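Local coordinates for titin (Homo sapiens, PDB 1WAA), which is a giant muscle protein whose immunoglobulin I-set domain, described here, probably serves as a force-bearing unit of the sarcomere's elastic filament, at residues 7-12 and 26-31; 15-20 and 65-70; 70-75 and 88-93. All blocks are in the same frame, centred on the assembly; numbering follows the deposited sequence.

Overall arrangement
The three contacts sit toward opposite ends of one immunoglobulin sandwich. Contact 1 pairs strand 8-10 with 23-29 in one sheet; about 23 to 24 Å away between centres, on the opposite side of the chain's centre, contacts 2 and 3 lie together, their centres only 6 Å apart. They share G70, and strand 15-18 runs parallel to 82-91, with E16 OE1 to K91 NZ a salt bridge of 2.8 Å. L12 CD2 reaches V75 O at 3.9 Å, linking contact 1 to contact 3. Zinc sites involving other chains mark E26 in contact 1 and H65 in contact 2.

Contact 1 (7-12 and 26-31); sequences EVEKPL and EIELSE. Unlike the reference sequence in segment 7-12: E7 (reference Lys). With ZN (zinc ion), chain Q.
The carboxylates of E9 and E28 meet askew, with planes 50° apart and their OE2 atoms separated by 4.2 Å. The E9 carboxylate lies by the backbone where L29 joins S30, its CD 3.8 Å from L29 O; near its OE2 it approaches the CG of E28. E28 carries K10 alongside, the two chains pointing the same way with CB and CG of K10 resting on CB of E28, and K10 NZ makes a long salt bridge of 3.9 Å to E28 OE2. K59 takes the other oxygen, OE1 of E28, while K58 pairs with E9.

The backbone beneath is a classic beta bulge. E28 O accepts E9 N at 2.8 Å and K10 N at 3.1 Å, both donors tilted to the same face of its carbonyl plane, and E28 N returns a bond to K10 O at 3.0 Å. At one end S30 works as a second anchor: with chi1 of 54° its OG turns back between N and C of its own backbone and accepts E7 N at 2.8 Å in a nearly straight bond (166°), while S30 N donates to E7 O. On the apolar side, L12 CD1 packs on I27 CB, and V8 crosses I27 at about a right angle; F77 of the other sheet receives both L12 and I27. Further along, a water bridges P11 O and E26 O, and the E26 carboxylate holds a zinc ion unevenly, OE1 at 2.0 Å and OE2 farther off, the site being shared with a water and with acidic and polar side chains of another chain.

The chemistry is thus two-faced, greasy inward and ionic outward: the lysines probably offset the mutual repulsion of E9 and E28, and two amides gripping one carbonyl fix the bulge that shifts the register by a residue.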
ATOM      1  N   GLU F   7     -15.216  13.078   2.722  1.00 24.22           N
ATOM      2  CA  GLU F   7     -16.650  12.902   2.586  1.00 24.89           C
ATOM      3  C   GLU F   7     -16.964  11.453   2.252  1.00 24.84           C
ATOM      4  O   GLU F   7     -16.073  10.677   1.954  1.00 24.53           O
ATOM      5  CB  GLU F   7     -17.154  13.823   1.497  1.00 24.84           C
ATOM      6  CG  GLU F   7     -17.049  15.313   1.871  1.00 25.21           C
ATOM      7  CD  GLU F   7     -17.396  16.256   0.709  1.00 30.74           C
ATOM      8  OE1 GLU F   7     -17.748  17.426   0.987  1.00 36.67           O
ATOM      9  OE2 GLU F   7     -17.312  15.835  -0.481  1.00 40.82           O
ATOM     10  N   VAL F   8     -18.236  11.090   2.363  1.00 24.95           N
ATOM     11  CA  VAL F   8     -18.732   9.764   2.025  1.00 26.74           C
ATOM     12  C   VAL F   8     -19.284   9.847   0.606  1.00 26.79           C
ATOM     13  O   VAL F   8     -20.219  10.623   0.327  1.00 25.87           O
ATOM     14  CB  VAL F   8     -19.893   9.326   2.966  1.00 26.78           C
ATOM     15  CG1 VAL F   8     -20.443   8.003   2.528  1.00 28.29           C
ATOM     16  CG2 VAL F   8     -19.434   9.281   4.414  1.00 26.32           C
ATOM     17  N   GLU F   9     -18.675   9.066  -0.289  1.00 27.37           N
ATOM     18  CA  GLU F   9     -19.114   8.975  -1.666  1.00 28.91           C
ATOM     19  C   GLU F   9     -20.190   7.896  -1.819  1.00 27.46           C
ATOM     20  O   GLU F   9     -21.143   8.059  -2.583  1.00 28.19           O
ATOM     21  CB  GLU F   9     -17.910   8.687  -2.572  1.00 28.83           C
ATOM     22  CG  GLU F   9     -17.069   9.949  -2.894  1.00 36.29           C
ATOM     23  CD  GLU F   9     -16.070   9.747  -4.065  1.00 35.41           C
ATOM     24  OE1 GLU F   9     -15.475  10.759  -4.515  1.00 41.86           O
ATOM     25  OE2 GLU F   9     -15.910   8.590  -4.538  1.00 42.83           O
ATOM     26  N   LYS F  10     -20.058   6.818  -1.063  1.00 27.78           N
ATOM     27  CA  LYS F  10     -21.078   5.761  -1.062  1.00 28.24           C
ATOM     28  C   LYS F  10     -21.237   5.286   0.356  1.00 26.65           C
ATOM     29  O   LYS F  10     -20.279   4.760   0.942  1.00 25.67           O
ATOM     30  CB  LYS F  10     -20.701   4.578  -1.968  1.00 28.56           C
ATOM     31  CG  LYS F  10     -20.382   4.997  -3.392  1.00 39.24           C
ATOM     32  CD  LYS F  10     -20.432   3.836  -4.380  1.00 50.36           C
ATOM     33  CE  LYS F  10     -20.159   4.336  -5.804  1.00 50.72           C
ATOM     34  NZ  LYS F  10     -18.853   5.057  -5.865  1.00 51.12           N
ATOM     35  N   PRO F  11     -22.426   5.520   0.930  1.00 25.09           N
ATOM     36  CA  PRO F  11     -22.680   5.179   2.340  1.00 25.55           C
ATOM     37  C   PRO F  11     -22.823   3.680   2.574  1.00 26.22           C
ATOM     38  O   PRO F  11     -23.038   2.908   1.629  1.00 26.09           O
ATOM     39  CB  PRO F  11     -24.000   5.925   2.661  1.00 24.01           C
ATOM     40  CG  PRO F  11     -24.711   6.028   1.344  1.00 24.76           C
ATOM     41  CD  PRO F  11     -23.592   6.180   0.298  1.00 22.39           C
ATOM     42  N   LEU F  12     -22.681   3.288   3.839  1.00 26.19           N
ATOM     43  CA  LEU F  12     -22.996   1.949   4.301  1.00 26.21           C
ATOM     44  C   LEU F  12     -24.443   1.600   3.933  1.00 25.50           C
ATOM     45  O   LEU F  12     -25.334   2.436   4.031  1.00 25.12           O
ATOM     46  CB  LEU F  12     -22.855   1.955   5.821  1.00 26.47           C
ATOM     47  CG  LEU F  12     -21.652   1.348   6.592  1.00 32.20           C
ATOM     48  CD1 LEU F  12     -20.513   0.931   5.717  1.00 28.31           C
ATOM     49  CD2 LEU F  12     -21.172   2.222   7.765  1.00 28.74           C
ATOM     50  N   GLU F  26     -19.499  -2.010   3.469  1.00 25.48           N
ATOM     51  CA  GLU F  26     -18.653  -1.324   2.485  1.00 25.07           C
ATOM     52  C   GLU F  26     -19.037   0.141   2.455  1.00 26.49           C
ATOM     53  O   GLU F  26     -20.220   0.507   2.281  1.00 25.51           O
ATOM     54  CB  GLU F  26     -18.803  -1.989   1.110  1.00 26.38           C
ATOM     55  CG  GLU F  26     -17.990  -1.363  -0.043  1.00 28.12           C
ATOM     56  CD  GLU F  26     -18.677  -1.473  -1.373  1.00 27.45           C
ATOM     57  OE1 GLU F  26     -18.110  -0.969  -2.345  1.00 35.76           O
ATOM     58  OE2 GLU F  26     -19.795  -2.013  -1.448  1.00 31.46           O
ATOM     59  N   ILE F  27     -18.018   0.978   2.610  1.00 25.07           N
ATOM     60  CA  ILE F  27     -18.201   2.420   2.501  1.00 24.43           C
ATOM     61  C   ILE F  27     -17.086   2.945   1.611  1.00 24.54           C
ATOM     62  O   ILE F  27     -15.970   2.443   1.667  1.00 25.56           O
ATOM     63  CB  ILE F  27     -18.240   3.101   3.884  1.00 23.25           C
ATOM     64  CG1 ILE F  27     -18.550   4.605   3.739  1.00 23.98           C
ATOM     65  CG2 ILE F  27     -16.961   2.803   4.687  1.00 25.79           C
ATOM     66  CD1 ILE F  27     -18.526   5.394   5.055  1.00 26.10           C
ATOM     67  N   GLU F  28     -17.410   3.934   0.786  1.00 23.36           N
ATOM     68  CA  GLU F  28     -16.438   4.533  -0.105  1.00 23.56           C
ATOM     69  C   GLU F  28     -16.291   5.983   0.355  1.00 24.50           C
ATOM     70  O   GLU F  28     -17.307   6.715   0.466  1.00 25.54           O
ATOM     71  CB  GLU F  28     -16.953   4.472  -1.537  1.00 24.13           C
ATOM     72  CG  GLU F  28     -16.061   5.194  -2.563  1.00 31.35           C
ATOM     73  CD  GLU F  28     -15.281   4.223  -3.437  1.00 46.43           C
ATOM     74  OE1 GLU F  28     -14.754   3.223  -2.897  1.00 49.62           O
ATOM     75  OE2 GLU F  28     -15.204   4.449  -4.673  1.00 53.72           O
ATOM     76  N   LEU F  29     -15.045   6.389   0.604  1.00 24.18           N
ATOM     77  CA  LEU F  29     -14.721   7.771   0.963  1.00 23.51           C
ATOM     78  C   LEU F  29     -14.271   8.599  -0.242  1.00 25.16           C
ATOM     79  O   LEU F  29     -14.016   8.071  -1.306  1.00 26.30           O
ATOM     80  CB  LEU F  29     -13.655   7.806   2.060  1.00 23.91           C
ATOM     81  CG  LEU F  29     -13.937   6.953   3.291  1.00 23.50           C
ATOM     82  CD1 LEU F  29     -12.832   7.161   4.330  1.00 18.24           C
ATOM     83  CD2 LEU F  29     -15.305   7.341   3.868  1.00 27.79           C
ATOM     84  N   SER F  30     -14.201   9.914  -0.069  1.00 24.40           N
ATOM     85  CA  SER F  30     -13.755  10.793  -1.135  1.00 24.59           C
ATOM     86  C   SER F  30     -12.266  10.752  -1.403  1.00 25.73           C
ATOM     87  O   SER F  30     -11.819  11.319  -2.397  1.00 26.63           O
ATOM     88  CB  SER F  30     -14.128  12.237  -0.818  1.00 26.30           C
ATOM     89  OG  SER F  30     -13.640  12.623   0.451  1.00 24.96           O
ATOM     90  N   GLU F  31     -11.487  10.144  -0.507  1.00 24.53           N
ATOM     91  CA  GLU F  31     -10.033  10.104  -0.674  1.00 23.77           C
ATOM     92  C   GLU F  31      -9.492   8.749  -0.234  1.00 22.69           C
ATOM     93  O   GLU F  31     -10.032   8.150   0.691  1.00 21.55           O
ATOM     94  CB  GLU F  31      -9.343  11.188   0.179  1.00 23.71           C
ATOM     95  CG  GLU F  31      -9.871  12.614   0.006  1.00 30.39           C
ATOM     96  CD  GLU F  31      -9.516  13.231  -1.336  1.00 38.43           C
ATOM     97  OE1 GLU F  31      -8.444  12.922  -1.923  1.00 46.81           O
TER
HETATM   98 ZN    ZN Q1090     -19.344  -1.400  -3.909  1.00 25.28          ZN
HETATM   99  O   HOH W   1     -21.685   1.161   0.043  1.00 23.07           O
HETATM  100  O   HOH W   2     -20.020   0.584  -4.338  1.00 22.36           O

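Contact 2 (15-20 and 65-70); sequences VEVFVG and HNCQLG. With ZN (zinc ion), chain B.
Just past H65, whose imidazole NE2 binds a zinc ion at 2.0 Å together with a water, E52 of the same chain and an acidic side chain of another chain, N66 meets G20, and the two do so largely through their backbones. A water accepts from N66 N and donates to G20 O, while N66 CA, 3.6 Å from G20 O, adds a CA-H...O contact. N66 itself adopts a left-handed backbone conformation, which turns the chain there.

C67 provides the central link. Its carbonyl oxygen accepts G20 N at 2.7 Å, in the carbonyl plane and at an N-H...O angle of 161°, and the same oxygen lies 3.2 Å from V19 CA. C67 CB lies 3.9 Å from V17 CG2, and SG, anti to the carbonyl carbon (chi1 -71°), comes against the same methyl; A23 and V90 pack round the same side chain. Two residues on, L69 opens a short 3-10 turn and its side chain crosses that of V19 obliquely, its CG 4.0 Å from V19 CG1. G20 suits its post: its phi of 94° would press a CB against the preceding carbonyl oxygen.

What results is an end of the immunoglobulin sandwich: the connection leaving strand 59-64 of one sheet for 73-79 of the other packs over the turn between strands 15-18 and 23-29, as the E-F and A'-B connections do in I-set domains.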
ATOM      1  N   VAL F  15     -27.472  -4.638   6.277  1.00 27.92           N
ATOM      2  CA  VAL F  15     -27.224  -6.052   5.966  1.00 29.36           C
ATOM      3  C   VAL F  15     -28.094  -6.898   6.885  1.00 28.93           C
ATOM      4  O   VAL F  15     -28.219  -6.593   8.080  1.00 29.16           O
ATOM      5  CB  VAL F  15     -25.736  -6.443   6.198  1.00 31.31           C
ATOM      6  CG1 VAL F  15     -25.469  -7.899   5.814  1.00 33.12           C
ATOM      7  CG2 VAL F  15     -24.781  -5.485   5.439  1.00 32.66           C
ATOM      8  N   GLU F  16     -28.745  -7.918   6.341  1.00 28.97           N
ATOM      9  CA  GLU F  16     -29.354  -8.932   7.188  1.00 30.40           C
ATOM     10  C   GLU F  16     -28.832 -10.347   6.907  1.00 30.94           C
ATOM     11  O   GLU F  16     -28.694 -10.728   5.739  1.00 32.46           O
ATOM     12  CB  GLU F  16     -30.868  -8.849   7.142  1.00 32.91           C
ATOM     13  CG  GLU F  16     -31.532  -9.325   5.878  1.00 40.02           C
ATOM     14  CD  GLU F  16     -33.041  -9.363   6.018  1.00 44.71           C
ATOM     15  OE1 GLU F  16     -33.635 -10.445   5.800  1.00 45.66           O
ATOM     16  OE2 GLU F  16     -33.630  -8.303   6.346  1.00 50.26           O
ATOM     17  N   VAL F  17     -28.517 -11.106   7.963  1.00 28.19           N
ATOM     18  CA  VAL F  17     -27.890 -12.432   7.824  1.00 27.41           C
ATOM     19  C   VAL F  17     -28.457 -13.403   8.851  1.00 29.64           C
ATOM     20  O   VAL F  17     -28.948 -12.955   9.895  1.00 29.74           O
ATOM     21  CB  VAL F  17     -26.330 -12.387   7.967  1.00 27.12           C
ATOM     22  CG1 VAL F  17     -25.695 -11.725   6.759  1.00 29.30           C
ATOM     23  CG2 VAL F  17     -25.898 -11.699   9.228  1.00 24.76           C
ATOM     24  N   PHE F  18     -28.430 -14.711   8.557  1.00 27.81           N
ATOM     25  CA  PHE F  18     -28.840 -15.724   9.534  1.00 28.78           C
ATOM     26  C   PHE F  18     -27.680 -15.935  10.489  1.00 27.71           C
ATOM     27  O   PHE F  18     -26.559 -15.676  10.114  1.00 28.04           O
ATOM     28  CB  PHE F  18     -29.229 -17.037   8.845  1.00 28.46           C
ATOM     29  CG  PHE F  18     -30.507 -16.939   8.045  1.00 31.08           C
ATOM     30  CD1 PHE F  18     -30.474 -16.599   6.686  1.00 34.95           C
ATOM     31  CD2 PHE F  18     -31.740 -17.139   8.648  1.00 29.78           C
ATOM     32  CE1 PHE F  18     -31.666 -16.488   5.944  1.00 31.61           C
ATOM     33  CE2 PHE F  18     -32.931 -17.035   7.921  1.00 32.38           C
ATOM     34  CZ  PHE F  18     -32.887 -16.704   6.562  1.00 31.73           C
ATOM     35  N   VAL F  19     -27.933 -16.386  11.715  1.00 27.96           N
ATOM     36  CA  VAL F  19     -26.833 -16.561  12.652  1.00 27.29           C
ATOM     37  C   VAL F  19     -25.842 -17.578  12.074  1.00 27.37           C
ATOM     38  O   VAL F  19     -26.237 -18.563  11.437  1.00 25.86           O
ATOM     39  CB  VAL F  19     -27.260 -16.978  14.106  1.00 27.61           C
ATOM     40  CG1 VAL F  19     -28.590 -16.374  14.541  1.00 25.94           C
ATOM     41  CG2 VAL F  19     -27.269 -18.428  14.263  1.00 27.88           C
ATOM     42  N   GLY F  20     -24.554 -17.333  12.298  1.00 26.66           N
ATOM     43  CA  GLY F  20     -23.540 -18.253  11.839  1.00 25.90           C
ATOM     44  C   GLY F  20     -23.014 -17.826  10.491  1.00 27.33           C
ATOM     45  O   GLY F  20     -21.923 -18.263  10.096  1.00 27.41           O
ATOM     46  N   HIS F  65     -17.737 -12.518  10.530  1.00 24.40           N
ATOM     47  CA  HIS F  65     -18.055 -13.948  10.397  1.00 24.55           C
ATOM     48  C   HIS F  65     -18.831 -14.446  11.592  1.00 24.57           C
ATOM     49  O   HIS F  65     -18.710 -13.909  12.701  1.00 24.71           O
ATOM     50  CB  HIS F  65     -16.786 -14.800  10.281  1.00 23.69           C
ATOM     51  CG  HIS F  65     -15.994 -14.539   9.036  1.00 26.73           C
ATOM     52  ND1 HIS F  65     -16.501 -14.768   7.775  1.00 26.98           N
ATOM     53  CD2 HIS F  65     -14.741 -14.058   8.855  1.00 25.90           C
ATOM     54  CE1 HIS F  65     -15.593 -14.447   6.872  1.00 29.75           C
ATOM     55  NE2 HIS F  65     -14.514 -14.021   7.501  1.00 24.74           N
ATOM     56  N   ASN F  66     -19.584 -15.517  11.378  1.00 24.40           N
ATOM     57  CA  ASN F  66     -20.222 -16.204  12.472  1.00 24.12           C
ATOM     58  C   ASN F  66     -21.097 -15.237  13.299  1.00 24.38           C
ATOM     59  O   ASN F  66     -21.070 -15.239  14.523  1.00 25.75           O
ATOM     60  CB  ASN F  66     -19.148 -16.917  13.321  1.00 25.97           C
ATOM     61  CG  ASN F  66     -19.723 -18.031  14.214  1.00 29.86           C
ATOM     62  OD1 ASN F  66     -20.770 -18.631  13.927  1.00 35.11           O
ATOM     63  ND2 ASN F  66     -19.030 -18.310  15.305  1.00 35.51           N
ATOM     64  N   CYS F  67     -21.885 -14.412  12.619  1.00 24.33           N
ATOM     65  CA  CYS F  67     -22.759 -13.467  13.282  1.00 24.25           C
ATOM     66  C   CYS F  67     -23.707 -14.124  14.271  1.00 25.30           C
ATOM     67  O   CYS F  67     -24.275 -15.191  13.996  1.00 23.83           O
ATOM     68  CB  CYS F  67     -23.571 -12.695  12.249  1.00 24.65           C
ATOM     69  SG  CYS F  67     -22.509 -11.521  11.342  1.00 28.74           S
ATOM     70  N   GLN F  68     -23.865 -13.488  15.426  1.00 24.45           N
ATOM     71  CA  GLN F  68     -24.764 -14.004  16.457  1.00 24.75           C
ATOM     72  C   GLN F  68     -25.911 -13.024  16.715  1.00 24.35           C
ATOM     73  O   GLN F  68     -25.849 -11.873  16.275  1.00 22.67           O
ATOM     74  CB  GLN F  68     -23.994 -14.323  17.744  1.00 25.56           C
ATOM     75  CG  GLN F  68     -22.893 -15.400  17.612  1.00 26.27           C
ATOM     76  CD  GLN F  68     -23.360 -16.719  16.996  1.00 27.97           C
ATOM     77  OE1 GLN F  68     -22.683 -17.270  16.121  1.00 30.82           O
ATOM     78  NE2 GLN F  68     -24.495 -17.239  17.460  1.00 28.54           N
ATOM     79  N   LEU F  69     -26.974 -13.484  17.383  1.00 24.04           N
ATOM     80  CA  LEU F  69     -28.174 -12.645  17.576  1.00 24.74           C
ATOM     81  C   LEU F  69     -27.878 -11.372  18.340  1.00 25.53           C
ATOM     82  O   LEU F  69     -28.431 -10.316  18.021  1.00 25.86           O
ATOM     83  CB  LEU F  69     -29.272 -13.391  18.315  1.00 25.33           C
ATOM     84  CG  LEU F  69     -30.250 -14.243  17.505  1.00 28.63           C
ATOM     85  CD1 LEU F  69     -31.213 -14.905  18.510  1.00 27.77           C
ATOM     86  CD2 LEU F  69     -31.032 -13.442  16.428  1.00 27.04           C
ATOM     87  N   GLY F  70     -27.020 -11.478  19.352  1.00 25.22           N
ATOM     88  CA  GLY F  70     -26.560 -10.326  20.116  1.00 26.06           C
ATOM     89  C   GLY F  70     -25.910  -9.212  19.316  1.00 26.94           C
ATOM     90  O   GLY F  70     -25.749  -8.115  19.830  1.00 29.21           O
TER
HETATM   91 ZN    ZN B1091     -12.847 -13.540   6.432  1.00 29.26          ZN
HETATM   92  O   HOH W   3     -19.852 -17.169   8.858  1.00 19.38           O
HETATM   93  O   HOH W   4     -11.666 -15.241   6.663  1.00 21.12           O

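Contact 3 (70-75 and 88-93); sequences GMTGEV and LKVKEL
Side-chain rotation at T72 brings it to V90: with OG1 anti to its own carbonyl carbon (chi1 -63°), the hydroxyl oxygen accepts V90 N at 3.0 Å, and the CG2 methyl is left near L88 O. This is the open end of the F-G hairpin, strands 73-79 and 82-91 of the immunoglobulin fold, where a side chain continues the pairing that the backbone has given up. A valine here would probably leave V90 N without its hydroxyl acceptor, the G73-L88 pair then being the last bonded rung at this end.

Next along, G73 and L88 form an antiparallel hydrogen-bonded pair, G73 N to L88 O at 3.0 Å and L88 N to G73 O at 2.9 Å; the backbone angles of G73 would jam any CB against the carbonyl before it. Inward, the V75 and L88 side chains cross obliquely, V75 CG2 touching L88 CB at 3.9 Å, with F25 beyond both in the opposing sheet and V17 also against L88. L88 CD1 reaches M71, 4.0 Å from M71 CB and 3.4 Å from M71 O.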
ATOM      1  N   GLY F  70     -27.020 -11.478  19.352  1.00 25.22           N
ATOM      2  CA  GLY F  70     -26.560 -10.326  20.116  1.00 26.06           C
ATOM      3  C   GLY F  70     -25.910  -9.212  19.316  1.00 26.94           C
ATOM      4  O   GLY F  70     -25.749  -8.115  19.830  1.00 29.21           O
ATOM      5  N   MET F  71     -25.560  -9.466  18.053  1.00 25.53           N
ATOM      6  CA  MET F  71     -24.877  -8.473  17.238  1.00 26.68           C
ATOM      7  C   MET F  71     -25.810  -7.525  16.492  1.00 26.26           C
ATOM      8  O   MET F  71     -25.346  -6.535  15.906  1.00 27.96           O
ATOM      9  CB  MET F  71     -23.892  -9.136  16.261  1.00 26.52           C
ATOM     10  CG  MET F  71     -22.628  -9.653  16.943  1.00 29.16           C
ATOM     11  SD  MET F  71     -21.758 -10.876  15.935  1.00 28.26           S
ATOM     12  CE  MET F  71     -21.099  -9.822  14.649  1.00 26.56           C
ATOM     13  N   THR F  72     -27.113  -7.810  16.526  1.00 25.11           N
ATOM     14  CA  THR F  72     -28.113  -6.948  15.890  1.00 24.25           C
ATOM     15  C   THR F  72     -28.048  -5.518  16.430  1.00 24.61           C
ATOM     16  O   THR F  72     -28.146  -5.290  17.641  1.00 24.47           O
ATOM     17  CB  THR F  72     -29.535  -7.529  16.046  1.00 23.72           C
ATOM     18  OG1 THR F  72     -29.602  -8.786  15.372  1.00 22.64           O
ATOM     19  CG2 THR F  72     -30.581  -6.612  15.425  1.00 21.12           C
ATOM     20  N   GLY F  73     -27.905  -4.561  15.522  1.00 24.28           N
ATOM     21  CA  GLY F  73     -27.694  -3.176  15.908  1.00 25.70           C
ATOM     22  C   GLY F  73     -27.004  -2.353  14.840  1.00 25.22           C
ATOM     23  O   GLY F  73     -26.848  -2.783  13.702  1.00 26.58           O
ATOM     24  N   GLU F  74     -26.574  -1.161  15.214  1.00 26.87           N
ATOM     25  CA  GLU F  74     -26.021  -0.226  14.239  1.00 26.94           C
ATOM     26  C   GLU F  74     -24.523  -0.421  14.044  1.00 28.50           C
ATOM     27  O   GLU F  74     -23.754  -0.364  15.020  1.00 29.67           O
ATOM     28  CB  GLU F  74     -26.278   1.197  14.706  1.00 25.48           C
ATOM     29  CG  GLU F  74     -25.539   2.263  13.929  1.00 29.83           C
ATOM     30  CD  GLU F  74     -26.115   3.635  14.219  1.00 37.16           C
ATOM     31  OE1 GLU F  74     -27.122   3.996  13.576  1.00 43.01           O
ATOM     32  OE2 GLU F  74     -25.595   4.345  15.108  1.00 38.53           O
ATOM     33  N   VAL F  75     -24.127  -0.629  12.785  1.00 27.59           N
ATOM     34  CA  VAL F  75     -22.708  -0.641  12.368  1.00 28.31           C
ATOM     35  C   VAL F  75     -22.359   0.784  11.884  1.00 28.36           C
ATOM     36  O   VAL F  75     -23.036   1.330  11.024  1.00 28.91           O
ATOM     37  CB  VAL F  75     -22.453  -1.693  11.256  1.00 27.78           C
ATOM     38  CG1 VAL F  75     -21.047  -1.530  10.630  1.00 27.41           C
ATOM     39  CG2 VAL F  75     -22.659  -3.133  11.826  1.00 28.22           C
ATOM     40  N   LEU F  88     -27.300  -3.756  11.044  1.00 27.17           N
ATOM     41  CA  LEU F  88     -27.054  -5.186  10.953  1.00 27.96           C
ATOM     42  C   LEU F  88     -28.213  -5.897  11.623  1.00 26.87           C
ATOM     43  O   LEU F  88     -28.504  -5.646  12.797  1.00 26.92           O
ATOM     44  CB  LEU F  88     -25.791  -5.530  11.726  1.00 28.87           C
ATOM     45  CG  LEU F  88     -24.957  -6.790  11.461  1.00 31.31           C
ATOM     46  CD1 LEU F  88     -24.521  -7.379  12.756  1.00 26.32           C
ATOM     47  CD2 LEU F  88     -25.589  -7.838  10.531  1.00 33.81           C
ATOM     48  N   LYS F  89     -28.880  -6.769  10.881  1.00 25.60           N
ATOM     49  CA  LYS F  89     -29.950  -7.579  11.422  1.00 26.24           C
ATOM     50  C   LYS F  89     -29.523  -9.044  11.345  1.00 25.74           C
ATOM     51  O   LYS F  89     -29.244  -9.547  10.252  1.00 28.35           O
ATOM     52  CB  LYS F  89     -31.280  -7.343  10.671  1.00 25.29           C
ATOM     53  CG  LYS F  89     -32.370  -8.377  11.065  1.00 26.80           C
ATOM     54  CD  LYS F  89     -33.800  -7.923  10.807  1.00 29.83           C
ATOM     55  CE  LYS F  89     -34.101  -7.746   9.338  1.00 34.83           C
ATOM     56  NZ  LYS F  89     -35.541  -8.047   9.024  1.00 35.97           N
ATOM     57  N   VAL F  90     -29.440  -9.714  12.496  1.00 25.34           N
ATOM     58  CA  VAL F  90     -29.118 -11.150  12.550  1.00 25.05           C
ATOM     59  C   VAL F  90     -30.417 -11.939  12.805  1.00 25.62           C
ATOM     60  O   VAL F  90     -31.143 -11.694  13.790  1.00 23.78           O
ATOM     61  CB  VAL F  90     -27.980 -11.474  13.579  1.00 25.16           C
ATOM     62  CG1 VAL F  90     -27.670 -12.975  13.614  1.00 25.14           C
ATOM     63  CG2 VAL F  90     -26.705 -10.667  13.282  1.00 23.94           C
ATOM     64  N   LYS F  91     -30.745 -12.855  11.899  1.00 26.39           N
ATOM     65  CA  LYS F  91     -32.016 -13.592  11.996  1.00 28.92           C
ATOM     66  C   LYS F  91     -31.787 -15.027  12.432  1.00 29.77           C
ATOM     67  O   LYS F  91     -30.735 -15.583  12.183  1.00 28.55           O
ATOM     68  CB  LYS F  91     -32.757 -13.625  10.657  1.00 28.18           C
ATOM     69  CG  LYS F  91     -32.844 -12.298   9.952  1.00 30.69           C
ATOM     70  CD  LYS F  91     -33.600 -12.403   8.628  1.00 32.65           C
ATOM     71  CE  LYS F  91     -32.632 -12.682   7.478  1.00 38.57           C
ATOM     72  NZ  LYS F  91     -33.349 -13.150   6.244  1.00 42.63           N
ATOM     73  N   GLU F  92     -32.800 -15.614  13.067  1.00 31.89           N
ATOM     74  CA  GLU F  92     -32.808 -17.038  13.398  1.00 33.27           C
ATOM     75  C   GLU F  92     -33.629 -17.796  12.352  1.00 34.79           C
ATOM     76  O   GLU F  92     -34.767 -17.420  12.043  1.00 34.53           O
ATOM     77  CB  GLU F  92     -33.394 -17.246  14.784  1.00 32.78           C
ATOM     78  CG  GLU F  92     -32.609 -18.208  15.598  1.00 35.29           C
ATOM     79  CD  GLU F  92     -33.027 -18.206  17.045  1.00 39.07           C
ATOM     80  OE1 GLU F  92     -34.171 -18.632  17.349  1.00 40.62           O
ATOM     81  OE2 GLU F  92     -32.199 -17.793  17.886  1.00 41.89           O
ATOM     82  N   LEU F  93     -33.042 -18.866  11.820  1.00 36.59           N
ATOM     83  CA  LEU F  93     -33.659 -19.687  10.764  1.00 38.26           C
ATOM     84  C   LEU F  93     -35.043 -20.268  11.080  1.00 39.20           C
ATOM     85  O   LEU F  93     -35.721 -19.865  12.029  1.00 39.34           O
ATOM     86  CB  LEU F  93     -32.716 -20.824  10.369  1.00 39.54           C
ATOM     87  CG  LEU F  93     -32.282 -20.908   8.908  1.00 40.54           C
ATOM     88  CD1 LEU F  93     -30.899 -20.372   8.772  1.00 45.97           C
ATOM     89  CD2 LEU F  93     -32.308 -22.361   8.451  1.00 45.16           C
TER
HETATM   90  O   HOH W   5     -32.210 -10.047  16.443  1.00 25.16           O